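Local coordinates for protein beta-N-acetylhexosaminidase (Streptomyces plicatus, PDB 1JAK) that probably removes non-reducing terminal N-acetylhexosamine residues from beta-linked glycans by substrate-assisted catalysis, as a family 20 glycoside hydrolase, at residues A[367-371]-A[413-417]. Numbering follows the deposited sequence.
With IFG ((2R,3R,4S,5R)-2-acetamido-3,4-dihydroxy-5-hydroxymethyl-piperidine), chain F.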
ATOM      1  N   TRP A 367      -9.969   6.641   9.534  1.00  6.82           N
ATOM      2  CA  TRP A 367      -8.673   6.931  10.129  1.00  6.64           C
ATOM      3  C   TRP A 367      -8.813   7.422  11.572  1.00  7.94           C
ATOM      4  O   TRP A 367      -7.950   8.140  12.088  1.00  6.88           O
ATOM      5  CB  TRP A 367      -7.904   7.955   9.278  1.00  6.15           C
ATOM      6  CG  TRP A 367      -8.597   9.274   9.055  1.00  6.24           C
ATOM      7  CD1 TRP A 367      -9.708   9.505   8.294  1.00  5.78           C
ATOM      8  CD2 TRP A 367      -8.186  10.548   9.563  1.00  5.99           C
ATOM      9  NE1 TRP A 367     -10.013  10.849   8.293  1.00  6.27           N
ATOM     10  CE2 TRP A 367      -9.094  11.511   9.065  1.00  5.67           C
ATOM     11  CE3 TRP A 367      -7.137  10.972  10.389  1.00  6.38           C
ATOM     12  CZ2 TRP A 367      -8.984  12.876   9.366  1.00  6.50           C
ATOM     13  CZ3 TRP A 367      -7.024  12.333  10.687  1.00  8.83           C
ATOM     14  CH2 TRP A 367      -7.946  13.266  10.175  1.00  7.80           C
ATOM     15  N   GLY A 368      -9.905   7.013  12.217  1.00  8.67           N
ATOM     16  CA  GLY A 368     -10.154   7.385  13.599  1.00  8.24           C
ATOM     17  C   GLY A 368      -9.216   6.683  14.567  1.00  9.17           C
ATOM     18  O   GLY A 368      -8.337   5.922  14.154  1.00  9.01           O
ATOM     19  N   LEU A 369      -9.408   6.931  15.860  1.00  7.68           N
ATOM     20  CA  LEU A 369      -8.552   6.357  16.898  1.00  7.41           C
ATOM     21  C   LEU A 369      -9.383   5.717  18.011  1.00  7.84           C
ATOM     22  O   LEU A 369     -10.607   5.830  18.016  1.00  8.40           O
ATOM     23  CB  LEU A 369      -7.676   7.459  17.512  1.00  8.21           C
ATOM     24  CG  LEU A 369      -6.734   8.292  16.630  1.00  7.83           C
ATOM     25  CD1 LEU A 369      -7.520   9.159  15.660  1.00  9.01           C
ATOM     26  CD2 LEU A 369      -5.878   9.180  17.525  1.00 10.15           C
ATOM     27  N   ASP A 370      -8.716   5.052  18.952  1.00  8.70           N
ATOM     28  CA  ASP A 370      -9.414   4.426  20.078  1.00  9.51           C
ATOM     29  C   ASP A 370     -10.252   5.483  20.795  1.00  9.96           C
ATOM     30  O   ASP A 370     -11.398   5.237  21.181  1.00 10.13           O
ATOM     31  CB  ASP A 370      -8.415   3.868  21.099  1.00 10.41           C
ATOM     32  CG  ASP A 370      -7.903   2.482  20.747  1.00 11.37           C
ATOM     33  OD1 ASP A 370      -8.163   1.997  19.627  1.00 11.69           O
ATOM     34  OD2 ASP A 370      -7.229   1.881  21.611  1.00 13.05           O
ATOM     35  N   ARG A 371      -9.659   6.660  20.966  1.00  9.87           N
ATOM     36  CA  ARG A 371     -10.287   7.773  21.679  1.00 10.38           C
ATOM     37  C   ARG A 371     -11.357   8.563  20.925  1.00 10.45           C
ATOM     38  O   ARG A 371     -12.010   9.428  21.511  1.00 10.31           O
ATOM     39  CB  ARG A 371      -9.203   8.748  22.140  1.00 10.30           C
ATOM     40  CG  ARG A 371      -8.644   9.590  21.002  1.00  9.67           C
ATOM     41  CD  ARG A 371      -7.304  10.195  21.360  1.00 10.19           C
ATOM     42  NE  ARG A 371      -6.855  11.144  20.345  1.00  9.65           N
ATOM     43  CZ  ARG A 371      -5.604  11.577  20.232  1.00 10.59           C
ATOM     44  NH1 ARG A 371      -4.671  11.138  21.068  1.00 10.64           N
ATOM     45  NH2 ARG A 371      -5.289  12.461  19.292  1.00  9.30           N
ATOM     46  N   SER A 413       3.294  13.065  16.353  1.00  6.82           N
ATOM     47  CA  SER A 413       2.821  12.503  17.615  1.00  7.33           C
ATOM     48  C   SER A 413       1.404  12.896  18.027  1.00  8.16           C
ATOM     49  O   SER A 413       0.980  12.594  19.143  1.00  9.26           O
ATOM     50  CB  SER A 413       3.787  12.913  18.730  1.00  7.94           C
ATOM     51  OG  SER A 413       3.839  14.329  18.845  1.00  9.21           O
ATOM     52  N   TRP A 414       0.664  13.550  17.139  1.00  7.07           N
ATOM     53  CA  TRP A 414      -0.686  13.990  17.477  1.00  6.69           C
ATOM     54  C   TRP A 414      -1.648  12.853  17.820  1.00  6.95           C
ATOM     55  O   TRP A 414      -2.611  13.055  18.562  1.00  7.32           O
ATOM     56  CB  TRP A 414      -1.272  14.840  16.342  1.00  7.25           C
ATOM     57  CG  TRP A 414      -1.505  14.083  15.070  1.00  6.77           C
ATOM     58  CD1 TRP A 414      -0.641  13.956  14.016  1.00  6.18           C
ATOM     59  CD2 TRP A 414      -2.674  13.333  14.725  1.00  5.69           C
ATOM     60  NE1 TRP A 414      -1.206  13.171  13.035  1.00  6.53           N
ATOM     61  CE2 TRP A 414      -2.453  12.776  13.446  1.00  6.27           C
ATOM     62  CE3 TRP A 414      -3.890  13.075  15.375  1.00  6.25           C
ATOM     63  CZ2 TRP A 414      -3.403  11.975  12.801  1.00  4.91           C
ATOM     64  CZ3 TRP A 414      -4.837  12.281  14.734  1.00  7.18           C
ATOM     65  CH2 TRP A 414      -4.586  11.740  13.458  1.00  7.27           C
ATOM     66  N   ALA A 415      -1.395  11.662  17.284  1.00  6.91           N
ATOM     67  CA  ALA A 415      -2.252  10.511  17.552  1.00  8.04           C
ATOM     68  C   ALA A 415      -1.640   9.638  18.640  1.00  8.44           C
ATOM     69  O   ALA A 415      -1.995   8.461  18.784  1.00 10.44           O
ATOM     70  CB  ALA A 415      -2.449   9.689  16.272  1.00  9.75           C
ATOM     71  N   GLY A 416      -0.734  10.225  19.415  1.00  7.85           N
ATOM     72  CA  GLY A 416      -0.065   9.481  20.465  1.00  8.39           C
ATOM     73  C   GLY A 416       1.077   8.711  19.834  1.00  9.05           C
ATOM     74  O   GLY A 416       1.440   8.976  18.690  1.00 10.87           O
ATOM     75  N   TYR A 417       1.645   7.762  20.570  1.00  7.71           N
ATOM     76  CA  TYR A 417       2.748   6.964  20.049  1.00  7.90           C
ATOM     77  C   TYR A 417       2.231   5.608  19.608  1.00  8.05           C
ATOM     78  O   TYR A 417       1.264   5.090  20.164  1.00  9.24           O
ATOM     79  CB  TYR A 417       3.836   6.829  21.114  1.00  8.77           C
ATOM     80  CG  TYR A 417       4.420   8.174  21.455  1.00  9.53           C
ATOM     81  CD1 TYR A 417       5.052   8.934  20.476  1.00 10.44           C
ATOM     82  CD2 TYR A 417       4.263   8.730  22.725  1.00 11.93           C
ATOM     83  CE1 TYR A 417       5.506  10.218  20.740  1.00 12.49           C
ATOM     84  CE2 TYR A 417       4.718  10.022  23.003  1.00 11.73           C
ATOM     85  CZ  TYR A 417       5.336  10.759  22.000  1.00 12.05           C
ATOM     86  OH  TYR A 417       5.780  12.039  22.241  1.00 13.96           O
TER
HETATM   87  N1  IFG F 601      -4.126  13.928   8.907  1.00  7.82           N
HETATM   88  C2  IFG F 601      -4.183  14.330   7.478  1.00  7.93           C
HETATM   89  C3  IFG F 601      -2.910  13.961   6.614  1.00  7.19           C
HETATM   90  C4  IFG F 601      -1.574  14.134   7.368  1.00  7.77           C
HETATM   91  C5  IFG F 601      -1.666  13.379   8.696  1.00  7.32           C
HETATM   92  C6  IFG F 601      -0.404  13.403   9.553  1.00  7.71           C
HETATM   93  C7  IFG F 601      -5.631  12.405   6.971  1.00  7.39           C
HETATM   94  C8  IFG F 601      -6.804  11.700   6.341  1.00  6.95           C
HETATM   95  C9  IFG F 601      -2.820  13.871   9.580  1.00  6.67           C
HETATM   96  N2  IFG F 601      -5.388  13.744   6.848  1.00  6.65           N
HETATM   97  O7  IFG F 601      -4.876  11.712   7.640  1.00  6.85           O
HETATM   98  O3  IFG F 601      -2.895  14.756   5.436  1.00  6.78           O
HETATM   99  O4  IFG F 601      -1.376  15.522   7.633  1.00  9.48           O
HETATM  100  O6  IFG F 601      -0.379  12.314  10.469  1.00  6.35           O
HETATM  101  O   HOH W   1      -2.819  13.201  21.368  1.00 10.01           O
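The backbones come nearest at Leu369 and Ala415, whose CA atoms are 7.6 Å apart; 367-371 follows strand 363-366 of the alpha/beta barrel, and 413-417 follows strand 389-392. The second loop makes a type I beta turn from Ser413 to Gly416, closed by Gly416 N bonding to Ser413 O; Gly416 itself has a positive phi (82°), which a residue without a side chain adopts easily. At the inhibitor-binding pocket the indoles of Trp367 and Trp414 cross at about a right angle, CZ3 of Trp367 lying 3.7 Å from CH2 of Trp414. The broad Trp367 ring offers a flat apolar floor to the acetamido methyl of the piperidine inhibitor, whose C8 sits over the ring centre, 3.5 Å above its plane, while NE1 is held by Gln352. A leucine in place of Trp367 would probably leave that methyl without its flat support and Trp414 CH2 without its neighbour. The branched Leu369 reaches two residues, CD2 meeting Ala415 CB (3.7 Å) and CD1 approaching Trp414 CZ3 (4.2 Å); the small alanine's methyl lies over one face of Trp414, toward the rim. The long Arg371 grips Trp414 O twice, directly through in-plane NH2 (2.8 Å) and through water 1 from NH1. With CG between backbone N and carbonyl carbon (chi1 66°), Trp414 turns its NE1 edge to the inhibitor, donating to O6 over 2.8 Å, with an N-H...O angle of 166°.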